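Local coordinates for virulence protein vsdE (Salmonella enterica, PDB 5LQ6) that is a plasmid-encoded Salmonella effector and cysteine hydrolase that suppresses host immune responses and contributes to bacterial virulence, at residues E31-E42 / N86-K97. The protein carries 4 engineered substitutions. Sequence-based numbering, arbitrary orientation.
Sequences EVKRIKDALSIE and NIHHRQDILSSK. Engineered in segment 31-42: Ser40 (natural residue Cys).
With its chi1 of 66° placing CG between the backbone N and the carbonyl carbon, Lys97 turns its extended chain over Ser40, and both CD and CE come within 3.2 Å of Ser40 OG. Ser40, an engineered residue in place of cysteine, also sets its CB 3.5 Å from Ser95 OG; these two side chains share one face of a small two-stranded antiparallel sheet formed by distant parts of the chain. On the other face Ile41 holds CG1 anti to its carbonyl carbon (chi1 -52°), and Ile41 CG1 lies 3.8 Å from Leu94 CD2; the two side chains lie side by side, pointing the same way. The other branch of Ile41, CG2, meets Ile93 CG2 obliquely at 4.0 Å, a use of beta-branching that lets one residue touch two neighbours. Leu39 and Leu94 are the buried members of this mainly apolar face, which has Ser96 at its end, and both rest on Cys82 of helix 76-89, while Leu94 also reaches Ile115.

The backbone ties the strands together. Ser40 and Ser95 form the hydrogen-bonded pair: Ser40 N gives a nearly straight bond (176°) to Ser95 O, and Ser95 N returns a more bent one to Ser40 O. Lys97 N to Ala38 O, 2.7 Å, secures the point where helix 29-38 runs into its strand, and Glu42 N to Ile93 O extends the ladder at the far end. Asn86, on the helix, suits the junction because its amide can both accept and donate: OD1 takes Leu94 N at 2.9 Å on a lone pair and, weakly, Ile93 N, and one N-H of ND2 is used on Leu94 O at 2.8 Å. The buried amide thus fixes the start of strand 94-96 against the helix preceding it. The chemistry implies a sheet whose two faces differ in character, joined by main-chain bonds and seated on the helices by its leucines.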
loop_
_atom_site.group_PDB
_atom_site.type_symbol
_atom_site.label_atom_id
_atom_site.label_comp_id
_atom_site.label_asym_id
_atom_site.label_seq_id
_atom_site.Cartn_x
_atom_site.Cartn_y
_atom_site.Cartn_z
ATOM N N GLU A 31 -2.615 -16.631 10.534
ATOM C CA GLU A 31 -2.373 -15.392 9.837
ATOM C C GLU A 31 -1.361 -14.482 10.533
ATOM O O GLU A 31 -0.455 -13.941 9.900
ATOM C CB GLU A 31 -3.694 -14.665 9.706
ATOM C CG GLU A 31 -3.642 -13.454 8.821
ATOM C CD GLU A 31 -4.937 -13.206 8.058
ATOM O OE1 GLU A 31 -5.911 -14.010 8.151
ATOM O OE2 GLU A 31 -4.972 -12.161 7.382
ATOM N N VAL A 32 -1.537 -14.285 11.828
ATOM C CA VAL A 32 -0.597 -13.476 12.593
ATOM C C VAL A 32 0.789 -14.104 12.585
ATOM O O VAL A 32 1.808 -13.391 12.516
ATOM C CB VAL A 32 -1.118 -13.203 14.027
ATOM C CG1 VAL A 32 -0.081 -12.470 14.852
ATOM C CG2 VAL A 32 -2.386 -12.378 13.971
ATOM N N LYS A 33 0.828 -15.442 12.661
ATOM C CA LYS A 33 2.099 -16.153 12.549
ATOM C C LYS A 33 2.781 -15.978 11.199
ATOM O O LYS A 33 4.008 -15.765 11.149
ATOM C CB LYS A 33 1.904 -17.664 12.824
ATOM C CG LYS A 33 1.794 -17.979 14.312
ATOM C CD LYS A 33 2.238 -19.399 14.645
ATOM C CE LYS A 33 2.765 -19.470 16.070
ATOM N NZ LYS A 33 1.789 -18.911 17.056
ATOM N N ARG A 34 2.020 -16.089 10.124
ATOM C CA ARG A 34 2.547 -15.833 8.777
ATOM C C ARG A 34 3.091 -14.411 8.667
ATOM O O ARG A 34 4.191 -14.178 8.121
ATOM C CB ARG A 34 1.503 -16.089 7.708
ATOM C CG ARG A 34 1.245 -17.564 7.459
ATOM C CD ARG A 34 0.195 -17.752 6.364
ATOM N NE ARG A 34 -1.181 -17.483 6.821
ATOM C CZ ARG A 34 -2.087 -18.414 7.156
ATOM N NH1 ARG A 34 -1.793 -19.713 7.098
ATOM N NH2 ARG A 34 -3.303 -18.046 7.559
ATOM N N ILE A 35 2.365 -13.454 9.251
ATOM C CA ILE A 35 2.861 -12.090 9.265
ATOM C C ILE A 35 4.151 -11.948 10.057
ATOM O O ILE A 35 5.119 -11.313 9.583
ATOM C CB ILE A 35 1.796 -11.076 9.756
ATOM C CG1 ILE A 35 0.598 -11.076 8.799
ATOM C CG2 ILE A 35 2.394 -9.684 9.886
ATOM C CD1 ILE A 35 -0.669 -10.510 9.394
ATOM N N LYS A 36 4.197 -12.515 11.265
ATOM C CA LYS A 36 5.375 -12.440 12.130
ATOM C C LYS A 36 6.598 -13.054 11.466
ATOM O O LYS A 36 7.703 -12.530 11.609
ATOM C CB LYS A 36 5.102 -13.189 13.432
ATOM C CG LYS A 36 6.302 -13.262 14.348
ATOM C CD LYS A 36 5.903 -13.528 15.799
ATOM C CE LYS A 36 7.140 -13.619 16.669
ATOM N NZ LYS A 36 7.935 -12.347 16.746
ATOM N N ASP A 37 6.392 -14.163 10.790
ATOM C CA ASP A 37 7.475 -14.836 10.089
ATOM C C ASP A 37 8.055 -13.983 8.953
ATOM O O ASP A 37 9.272 -13.995 8.704
ATOM C CB ASP A 37 6.991 -16.181 9.533
ATOM C CG ASP A 37 6.755 -17.235 10.646
ATOM O OD1 ASP A 37 7.344 -17.117 11.754
ATOM O OD2 ASP A 37 5.929 -18.148 10.391
ATOM N N ALA A 38 7.164 -13.283 8.247
ATOM C CA ALA A 38 7.573 -12.521 7.077
ATOM C C ALA A 38 8.144 -11.166 7.430
ATOM O O ALA A 38 8.965 -10.633 6.710
ATOM C CB ALA A 38 6.424 -12.356 6.122
ATOM N N LEU A 39 7.684 -10.565 8.493
ATOM C CA LEU A 39 7.979 -9.151 8.720
ATOM C C LEU A 39 9.328 -8.937 9.336
ATOM O O LEU A 39 9.684 -9.649 10.285
ATOM C CB LEU A 39 6.891 -8.551 9.600
ATOM C CG LEU A 39 6.893 -7.070 9.852
ATOM C CD1 LEU A 39 6.603 -6.392 8.548
ATOM C CD2 LEU A 39 5.816 -6.717 10.831
ATOM N N SER A 40 10.125 -8.028 8.770
ATOM C CA SER A 40 11.366 -7.525 9.345
ATOM C C SER A 40 11.264 -6.052 9.740
ATOM O O SER A 40 10.713 -5.212 8.992
ATOM C CB SER A 40 12.496 -7.631 8.320
ATOM O OG SER A 40 12.768 -8.961 8.053
ATOM N N ILE A 41 11.886 -5.710 10.856
ATOM C CA ILE A 41 11.960 -4.373 11.359
ATOM C C ILE A 41 13.415 -4.001 11.452
ATOM O O ILE A 41 14.192 -4.647 12.183
ATOM C CB ILE A 41 11.281 -4.262 12.734
ATOM C CG1 ILE A 41 9.855 -4.841 12.656
ATOM C CG2 ILE A 41 11.318 -2.833 13.242
ATOM C CD1 ILE A 41 9.045 -4.731 13.949
ATOM N N GLU A 42 13.815 -2.992 10.693
ATOM C CA GLU A 42 15.159 -2.461 10.783
ATOM C C GLU A 42 15.149 -1.284 11.746
ATOM O O GLU A 42 14.481 -0.278 11.451
ATOM C CB GLU A 42 15.609 -2.036 9.403
ATOM C CG GLU A 42 17.081 -1.665 9.289
ATOM C CD GLU A 42 17.779 -2.400 8.149
ATOM O OE1 GLU A 42 17.235 -2.501 7.012
ATOM O OE2 GLU A 42 18.886 -2.914 8.398
ATOM N N ASN A 86 6.443 2.793 5.798
ATOM C CA ASN A 86 7.779 3.358 5.516
ATOM C C ASN A 86 7.645 4.765 4.912
ATOM O O ASN A 86 8.358 5.695 5.279
ATOM C CB ASN A 86 8.575 2.454 4.587
ATOM C CG ASN A 86 8.992 1.146 5.252
ATOM O OD1 ASN A 86 8.804 0.997 6.468
ATOM N ND2 ASN A 86 9.454 0.216 4.484
ATOM N N ILE A 87 6.714 4.947 3.972
ATOM C CA ILE A 87 6.525 6.252 3.412
ATOM C C ILE A 87 6.100 7.251 4.480
ATOM O O ILE A 87 6.639 8.373 4.552
ATOM C CB ILE A 87 5.467 6.206 2.255
ATOM C CG1 ILE A 87 6.042 5.481 1.075
ATOM C CG2 ILE A 87 5.003 7.620 1.868
ATOM C CD1 ILE A 87 4.978 5.027 0.090
ATOM N N HIS A 88 5.168 6.855 5.355
ATOM C CA HIS A 88 4.679 7.739 6.388
ATOM C C HIS A 88 5.858 8.230 7.280
ATOM O O HIS A 88 5.880 9.393 7.656
ATOM C CB HIS A 88 3.641 7.024 7.242
ATOM C CG HIS A 88 3.077 7.897 8.310
ATOM N ND1 HIS A 88 2.063 8.796 8.059
ATOM C CD2 HIS A 88 3.394 8.026 9.622
ATOM C CE1 HIS A 88 1.772 9.438 9.182
ATOM N NE2 HIS A 88 2.583 9.005 10.134
ATOM N N HIS A 89 6.751 7.314 7.616
ATOM C CA HIS A 89 7.873 7.626 8.533
ATOM C C HIS A 89 9.079 8.119 7.804
ATOM O O HIS A 89 10.097 8.438 8.437
ATOM C CB HIS A 89 8.151 6.354 9.351
ATOM C CG HIS A 89 7.084 6.066 10.348
ATOM N ND1 HIS A 89 6.894 6.829 11.486
ATOM C CD2 HIS A 89 6.079 5.156 10.342
ATOM C CE1 HIS A 89 5.837 6.377 12.148
ATOM N NE2 HIS A 89 5.332 5.355 11.485
ATOM N N ARG A 90 9.001 8.219 6.484
ATOM C CA ARG A 90 10.124 8.606 5.646
ATOM C C ARG A 90 11.359 7.804 5.952
ATOM O O ARG A 90 12.492 8.326 5.973
ATOM C CB ARG A 90 10.391 10.132 5.750
ATOM C CG ARG A 90 9.297 11.005 5.196
ATOM C CD ARG A 90 9.118 10.760 3.693
ATOM N NE ARG A 90 8.363 11.794 3.024
ATOM C CZ ARG A 90 7.051 11.792 2.824
ATOM N NH1 ARG A 90 6.287 10.797 3.278
ATOM N NH2 ARG A 90 6.472 12.797 2.162
ATOM N N GLN A 91 11.183 6.503 6.140
ATOM C CA GLN A 91 12.280 5.641 6.476
ATOM C C GLN A 91 12.030 4.224 6.067
ATOM O O GLN A 91 10.898 3.750 6.172
ATOM C CB GLN A 91 12.535 5.729 7.994
ATOM C CG GLN A 91 13.793 4.987 8.444
ATOM C CD GLN A 91 14.108 5.185 9.945
ATOM O OE1 GLN A 91 13.612 6.130 10.584
ATOM N NE2 GLN A 91 14.943 4.297 10.501
ATOM N N ASP A 92 13.083 3.518 5.658
ATOM C CA ASP A 92 13.001 2.115 5.297
ATOM C C ASP A 92 13.044 1.254 6.551
ATOM O O ASP A 92 14.119 0.889 7.011
ATOM C CB ASP A 92 14.096 1.668 4.320
ATOM C CG ASP A 92 13.907 2.214 2.924
ATOM O OD1 ASP A 92 12.750 2.396 2.470
ATOM O OD2 ASP A 92 14.920 2.458 2.223
ATOM N N ILE A 93 11.892 0.960 7.127
ATOM C CA ILE A 93 11.784 0.236 8.449
ATOM C C ILE A 93 11.263 -1.149 8.294
ATOM O O ILE A 93 11.887 -2.111 8.707
ATOM C CB ILE A 93 10.951 1.029 9.445
ATOM C CG1 ILE A 93 11.589 2.382 9.718
ATOM C CG2 ILE A 93 10.721 0.220 10.742
ATOM C CD1 ILE A 93 10.690 3.365 10.399
ATOM N N LEU A 94 10.079 -1.309 7.659
ATOM C CA LEU A 94 9.458 -2.595 7.493
ATOM C C LEU A 94 9.710 -3.218 6.141
ATOM O O LEU A 94 9.742 -2.509 5.127
ATOM C CB LEU A 94 7.954 -2.466 7.702
ATOM C CG LEU A 94 7.440 -1.843 8.979
ATOM C CD1 LEU A 94 5.924 -1.902 8.998
ATOM C CD2 LEU A 94 7.969 -2.586 10.208
ATOM N N SER A 95 9.882 -4.533 6.100
ATOM C CA SER A 95 10.017 -5.260 4.868
ATOM C C SER A 95 9.506 -6.671 5.050
ATOM O O SER A 95 9.297 -7.107 6.193
ATOM C CB SER A 95 11.454 -5.237 4.352
ATOM O OG SER A 95 12.335 -5.912 5.243
ATOM N N SER A 96 9.248 -7.353 3.947
ATOM C CA SER A 96 8.861 -8.724 3.963
ATOM C C SER A 96 10.066 -9.586 3.543
ATOM O O SER A 96 10.773 -9.273 2.566
ATOM C CB SER A 96 7.682 -8.974 3.058
ATOM O OG SER A 96 7.407 -10.365 3.017
ATOM N N LYS A 97 10.321 -10.633 4.320
ATOM C CA LYS A 97 11.328 -11.645 3.955
ATOM C C LYS A 97 10.650 -12.984 3.748
ATOM O O LYS A 97 9.911 -13.157 2.785
ATOM C CB LYS A 97 12.415 -11.724 5.015
ATOM C CG LYS A 97 11.960 -12.244 6.370
ATOM C CD LYS A 97 13.059 -12.062 7.400
ATOM C CE LYS A 97 12.521 -12.065 8.824
ATOM N NZ LYS A 97 13.637 -11.863 9.803
#